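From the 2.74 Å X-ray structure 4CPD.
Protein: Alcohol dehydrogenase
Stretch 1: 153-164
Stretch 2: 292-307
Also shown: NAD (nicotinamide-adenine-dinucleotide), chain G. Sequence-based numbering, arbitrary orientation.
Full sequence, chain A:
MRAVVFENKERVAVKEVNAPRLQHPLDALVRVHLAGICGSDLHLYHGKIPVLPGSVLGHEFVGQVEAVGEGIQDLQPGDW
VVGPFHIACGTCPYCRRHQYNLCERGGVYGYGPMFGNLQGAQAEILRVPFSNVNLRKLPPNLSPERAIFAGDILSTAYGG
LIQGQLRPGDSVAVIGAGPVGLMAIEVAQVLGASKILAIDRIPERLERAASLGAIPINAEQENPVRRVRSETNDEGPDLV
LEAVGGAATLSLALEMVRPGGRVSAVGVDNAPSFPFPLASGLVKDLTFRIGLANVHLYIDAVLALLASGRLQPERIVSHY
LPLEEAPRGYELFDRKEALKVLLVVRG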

# COMPACT_ATOMS: atom_id res chain seq x y z
N ILE A 153 0.83 -21.86 -2.26
CA ILE A 153 0.82 -20.99 -3.44
C ILE A 153 -0.55 -20.38 -3.87
O ILE A 153 -0.60 -19.29 -4.42
N LEU A 154 -1.65 -21.08 -3.59
CA LEU A 154 -2.97 -20.55 -3.90
C LEU A 154 -3.35 -19.44 -2.92
O LEU A 154 -3.82 -18.38 -3.31
N SER A 155 -3.14 -19.67 -1.64
CA SER A 155 -3.47 -18.65 -0.64
C SER A 155 -2.55 -17.42 -0.77
O SER A 155 -2.93 -16.33 -0.42
N THR A 156 -1.35 -17.64 -1.29
CA THR A 156 -0.43 -16.56 -1.56
C THR A 156 -0.98 -15.64 -2.64
O THR A 156 -1.05 -14.42 -2.47
N ALA A 157 -1.34 -16.22 -3.76
CA ALA A 157 -1.91 -15.47 -4.88
C ALA A 157 -3.27 -14.83 -4.49
O ALA A 157 -3.54 -13.67 -4.76
N TYR A 158 -4.13 -15.61 -3.87
CA TYR A 158 -5.42 -15.12 -3.39
C TYR A 158 -5.18 -13.89 -2.51
O TYR A 158 -5.76 -12.81 -2.74
N GLY A 159 -4.30 -14.05 -1.52
CA GLY A 159 -4.01 -12.99 -0.56
C GLY A 159 -3.53 -11.75 -1.29
O GLY A 159 -4.01 -10.63 -1.04
N GLY A 160 -2.60 -11.95 -2.22
CA GLY A 160 -2.08 -10.86 -3.00
C GLY A 160 -3.19 -10.06 -3.63
O GLY A 160 -3.17 -8.83 -3.59
N LEU A 161 -4.17 -10.77 -4.19
CA LEU A 161 -5.26 -10.14 -4.91
C LEU A 161 -6.27 -9.50 -3.98
O LEU A 161 -6.78 -8.40 -4.28
N ILE A 162 -6.59 -10.15 -2.87
CA ILE A 162 -7.51 -9.50 -1.91
C ILE A 162 -6.91 -8.20 -1.31
O ILE A 162 -7.61 -7.18 -1.20
N GLN A 163 -5.64 -8.25 -0.95
CA GLN A 163 -4.96 -7.10 -0.39
C GLN A 163 -4.86 -6.02 -1.45
O GLN A 163 -4.96 -4.82 -1.15
N GLY A 164 -4.72 -6.43 -2.70
CA GLY A 164 -4.69 -5.50 -3.83
C GLY A 164 -6.05 -4.92 -4.17
O GLY A 164 -6.20 -4.16 -5.11
N LEU A 292 5.44 -11.31 2.64
CA LEU A 292 5.22 -12.73 2.63
C LEU A 292 3.76 -13.01 2.99
O LEU A 292 3.14 -12.27 3.75
N ALA A 293 3.23 -14.10 2.45
CA ALA A 293 1.81 -14.41 2.57
C ALA A 293 1.37 -14.53 3.96
O ALA A 293 2.15 -14.92 4.81
N ASN A 294 0.12 -14.21 4.21
CA ASN A 294 -0.50 -14.35 5.53
C ASN A 294 -1.60 -15.38 5.37
O ASN A 294 -2.81 -15.13 5.51
N VAL A 295 -1.16 -16.58 5.04
CA VAL A 295 -2.03 -17.67 4.64
C VAL A 295 -3.20 -17.92 5.57
O VAL A 295 -4.31 -18.16 5.10
N HIS A 296 -2.95 -17.85 6.86
CA HIS A 296 -3.99 -18.15 7.85
C HIS A 296 -5.22 -17.28 7.67
O HIS A 296 -6.33 -17.71 7.95
N LEU A 297 -5.02 -16.03 7.24
CA LEU A 297 -6.10 -15.11 7.10
C LEU A 297 -7.08 -15.58 6.02
O LEU A 297 -8.25 -15.33 6.14
N TYR A 298 -6.58 -16.26 4.98
CA TYR A 298 -7.34 -16.60 3.79
C TYR A 298 -7.69 -18.07 3.65
O TYR A 298 -8.56 -18.42 2.89
N ILE A 299 -7.01 -18.94 4.37
CA ILE A 299 -7.10 -20.37 4.10
C ILE A 299 -8.52 -20.93 4.18
O ILE A 299 -8.86 -21.79 3.42
N ASP A 300 -9.36 -20.43 5.08
CA ASP A 300 -10.71 -20.98 5.23
C ASP A 300 -11.55 -20.70 3.99
O ASP A 300 -12.26 -21.59 3.51
N ALA A 301 -11.42 -19.49 3.44
CA ALA A 301 -12.14 -19.11 2.24
C ALA A 301 -11.62 -19.87 1.05
O ALA A 301 -12.39 -20.27 0.19
N VAL A 302 -10.32 -20.07 1.00
CA VAL A 302 -9.72 -20.78 -0.14
C VAL A 302 -10.23 -22.22 -0.18
O VAL A 302 -10.71 -22.69 -1.18
N LEU A 303 -10.17 -22.88 0.96
CA LEU A 303 -10.74 -24.22 1.09
C LEU A 303 -12.23 -24.30 0.64
O LEU A 303 -12.62 -25.21 -0.09
N ALA A 304 -13.06 -23.37 1.07
CA ALA A 304 -14.44 -23.40 0.65
C ALA A 304 -14.54 -23.32 -0.90
O ALA A 304 -15.38 -23.95 -1.51
N LEU A 305 -13.66 -22.55 -1.52
CA LEU A 305 -13.68 -22.42 -2.96
C LEU A 305 -13.21 -23.72 -3.64
O LEU A 305 -13.74 -24.13 -4.69
N LEU A 306 -12.20 -24.35 -3.04
CA LEU A 306 -11.65 -25.57 -3.59
C LEU A 306 -12.70 -26.68 -3.48
O LEU A 306 -13.01 -27.37 -4.45
N ALA A 307 -13.28 -26.79 -2.30
CA ALA A 307 -14.26 -27.83 -2.04
C ALA A 307 -15.44 -27.72 -3.00
O ALA A 307 -16.04 -28.72 -3.34

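Two tyrosines, one from each stretch, each sit as a knob in a hole that the other helps to line. The helices cross at 103°, with axes 9.0 Å apart at closest approach. Tyr 298 points toward the first helix with chi1 m and sits among Tyr 158, Gly 159, Ile 162 and Gln 163. Gly 159 makes room for it: its CA lies over one face of the Tyr 298 ring, 3.7 Å from the centroid. A CB on Gly 159 would clash, at 2.8 Å from Tyr 298 CE2. At the ring edge, Gln 163 (chi1 m, chi2 t) brings its amide in, and NE2 donates a hydrogen bond to Tyr 298 OH at 2.6 Å. This is the only hydrogen bond between the stretches.

Tyr 158, chi1 t, fits among Tyr 298, Ala 301, Val 302 and Leu 305. Val 302 CG2 covers one face of its ring. The two tyrosine rings meet obliquely, planes at 68°.

Leu 154 (t, p) extends the apolar packing. Leu 154 CD2 lies 3.5 Å from Val 302 CG1 and 3.7 Å from Leu 306 CD2. Ser 155, chi1 m, points toward the second stretch, with CB 3.7 Å from Val 295 CG1.

Near the NAD, Thr 156 OG1 approaches Ala 293 CB at 3.4 Å. Ala 293 N donates a hydrogen bond to NAD O7N at 2.7 Å.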

# COMPACT_ATOMS: atom_id res chain seq x y z
CB ILE A 153 1.48 -21.65 -4.65
CG1 ILE A 153 0.77 -22.94 -5.02
CG2 ILE A 153 2.95 -21.94 -4.36
CD1 ILE A 153 1.11 -23.35 -6.43
CB LEU A 154 -4.04 -21.65 -3.90
CG LEU A 154 -5.46 -21.21 -4.19
CD1 LEU A 154 -5.52 -20.38 -5.48
CD2 LEU A 154 -6.38 -22.39 -4.30
CB SER A 155 -3.38 -19.25 0.76
OG SER A 155 -4.38 -20.24 0.94
CB THR A 156 0.97 -17.12 -1.95
OG1 THR A 156 1.55 -17.75 -0.81
CG2 THR A 156 1.89 -16.06 -2.38
CB ALA A 157 -2.09 -16.39 -6.06
CB TYR A 158 -6.08 -16.22 -2.58
CG TYR A 158 -7.45 -15.92 -2.16
CD1 TYR A 158 -8.51 -16.13 -3.02
CD2 TYR A 158 -7.72 -15.44 -0.87
CE1 TYR A 158 -9.83 -15.86 -2.62
CE2 TYR A 158 -9.02 -15.17 -0.45
CZ TYR A 158 -10.08 -15.38 -1.32
OH TYR A 158 -11.37 -15.09 -0.92
CB LEU A 161 -5.98 -11.12 -5.81
CG LEU A 161 -5.12 -11.64 -6.95
CD1 LEU A 161 -5.82 -12.83 -7.60
CD2 LEU A 161 -4.85 -10.54 -7.94
CB ILE A 162 -7.91 -10.42 -0.77
CG1 ILE A 162 -8.64 -11.65 -1.32
CG2 ILE A 162 -8.81 -9.70 0.22
CD1 ILE A 162 -9.95 -11.38 -1.99
CB GLN A 163 -3.59 -7.51 0.18
CG GLN A 163 -3.69 -8.25 1.52
CD GLN A 163 -2.46 -9.09 1.85
OE1 GLN A 163 -1.37 -8.81 1.35
NE2 GLN A 163 -2.63 -10.12 2.68
CB LEU A 292 6.16 -13.40 3.61
CG LEU A 292 7.65 -13.05 3.45
CD1 LEU A 292 8.49 -13.90 4.40
CD2 LEU A 292 8.18 -13.23 2.03
CB ALA A 293 1.52 -15.70 1.87
CB ASN A 294 -1.02 -13.01 6.02
CG ASN A 294 -1.69 -13.10 7.37
OD1 ASN A 294 -1.43 -14.01 8.14
ND2 ASN A 294 -2.54 -12.15 7.66
CB VAL A 295 -1.23 -18.97 4.49
CG1 VAL A 295 -2.17 -20.12 4.15
CG2 VAL A 295 -0.16 -18.82 3.41
CB HIS A 296 -3.49 -17.94 9.27
CG HIS A 296 -2.26 -18.73 9.59
ND1 HIS A 296 -1.04 -18.47 9.00
CD2 HIS A 296 -2.06 -19.76 10.44
CE1 HIS A 296 -0.14 -19.31 9.48
NE2 HIS A 296 -0.73 -20.11 10.35
CB LEU A 297 -5.56 -13.71 6.77
CG LEU A 297 -6.60 -12.57 6.93
CD1 LEU A 297 -7.05 -12.46 8.37
CD2 LEU A 297 -6.04 -11.23 6.46
CB TYR A 298 -6.52 -16.18 2.57
CG TYR A 298 -6.14 -14.72 2.63
CD1 TYR A 298 -7.12 -13.74 2.58
CD2 TYR A 298 -4.81 -14.32 2.74
CE1 TYR A 298 -6.78 -12.40 2.64
CE2 TYR A 298 -4.47 -12.99 2.81
CZ TYR A 298 -5.46 -12.05 2.76
OH TYR A 298 -5.15 -10.73 2.82
CB ILE A 299 -6.16 -21.16 5.03
CG1 ILE A 299 -5.99 -22.58 4.52
CG2 ILE A 299 -6.69 -21.19 6.46
CD1 ILE A 299 -4.85 -23.31 5.19
CB ASP A 300 -11.39 -20.46 6.50
CG ASP A 300 -10.67 -20.94 7.78
OD1 ASP A 300 -10.56 -22.17 7.96
OD2 ASP A 300 -10.16 -20.12 8.58
CB ALA A 301 -12.02 -17.64 1.97
CB VAL A 302 -8.19 -20.71 -0.09
CG1 VAL A 302 -7.56 -21.66 -1.09
CG2 VAL A 302 -7.74 -19.29 -0.36
CB LEU A 303 -10.62 -24.73 2.53
CG LEU A 303 -9.20 -25.06 2.98
CD1 LEU A 303 -9.11 -25.46 4.46
CD2 LEU A 303 -8.62 -26.18 2.14
CB ALA A 304 -15.23 -22.27 1.34
CB LEU A 305 -12.82 -21.23 -3.43
CG LEU A 305 -13.36 -19.82 -3.21
CD1 LEU A 305 -12.25 -18.83 -3.51
CD2 LEU A 305 -14.50 -19.50 -4.13
CB LEU A 306 -10.40 -25.96 -2.83
CG LEU A 306 -9.19 -25.07 -3.07
CD1 LEU A 306 -8.07 -25.47 -2.12
CD2 LEU A 306 -8.69 -25.21 -4.50
CB ALA A 307 -14.73 -27.81 -0.59
PA NAD G . 8.94 -20.14 -10.35
O1A NAD G . 8.60 -21.60 -10.63
O2A NAD G . 10.40 -19.70 -10.33
O5B NAD G . 8.14 -19.11 -11.30
C5B NAD G . 8.74 -17.89 -11.73
C4B NAD G . 8.20 -17.50 -13.11
O4B NAD G . 8.55 -16.14 -13.40
C3B NAD G . 8.80 -18.39 -14.21
O3B NAD G . 7.82 -18.82 -15.17
C2B NAD G . 9.79 -17.49 -14.89
O2B NAD G . 9.97 -17.83 -16.27
C1B NAD G . 9.13 -16.13 -14.70
N9A NAD G . 10.13 -15.07 -14.83
C8A NAD G . 11.36 -15.10 -14.28
N7A NAD G . 12.02 -13.96 -14.61
C5A NAD G . 11.19 -13.20 -15.37
C6A NAD G . 11.26 -11.88 -16.03
N6A NAD G . 12.38 -11.16 -15.91
N1A NAD G . 10.19 -11.43 -16.74
C2A NAD G . 9.06 -12.17 -16.84
N3A NAD G . 8.94 -13.38 -16.26
C4A NAD G . 9.94 -13.94 -15.52
O3 NAD G . 8.35 -19.72 -8.89
PN NAD G . 6.84 -19.88 -8.32
O1N NAD G . 6.81 -21.26 -7.70
O2N NAD G . 5.80 -19.36 -9.31
O5D NAD G . 6.86 -18.76 -7.15
C5D NAD G . 6.66 -17.39 -7.55
C4D NAD G . 7.43 -16.35 -6.74
O4D NAD G . 6.66 -16.04 -5.57
C3D NAD G . 8.81 -16.81 -6.25
O3D NAD G . 9.67 -15.66 -6.21
C2D NAD G . 8.52 -17.39 -4.87
O2D NAD G . 9.65 -17.46 -3.97
C1D NAD G . 7.43 -16.42 -4.40
N1N NAD G . 6.57 -16.95 -3.33
C2N NAD G . 6.27 -16.06 -2.38
C3N NAD G . 5.47 -16.38 -1.29
C7N NAD G . 5.20 -15.28 -0.31
O7N NAD G . 4.96 -15.51 0.86
N7N NAD G . 5.22 -14.02 -0.79
C4N NAD G . 4.96 -17.69 -1.19
C5N NAD G . 5.27 -18.62 -2.19
C6N NAD G . 6.09 -18.22 -3.26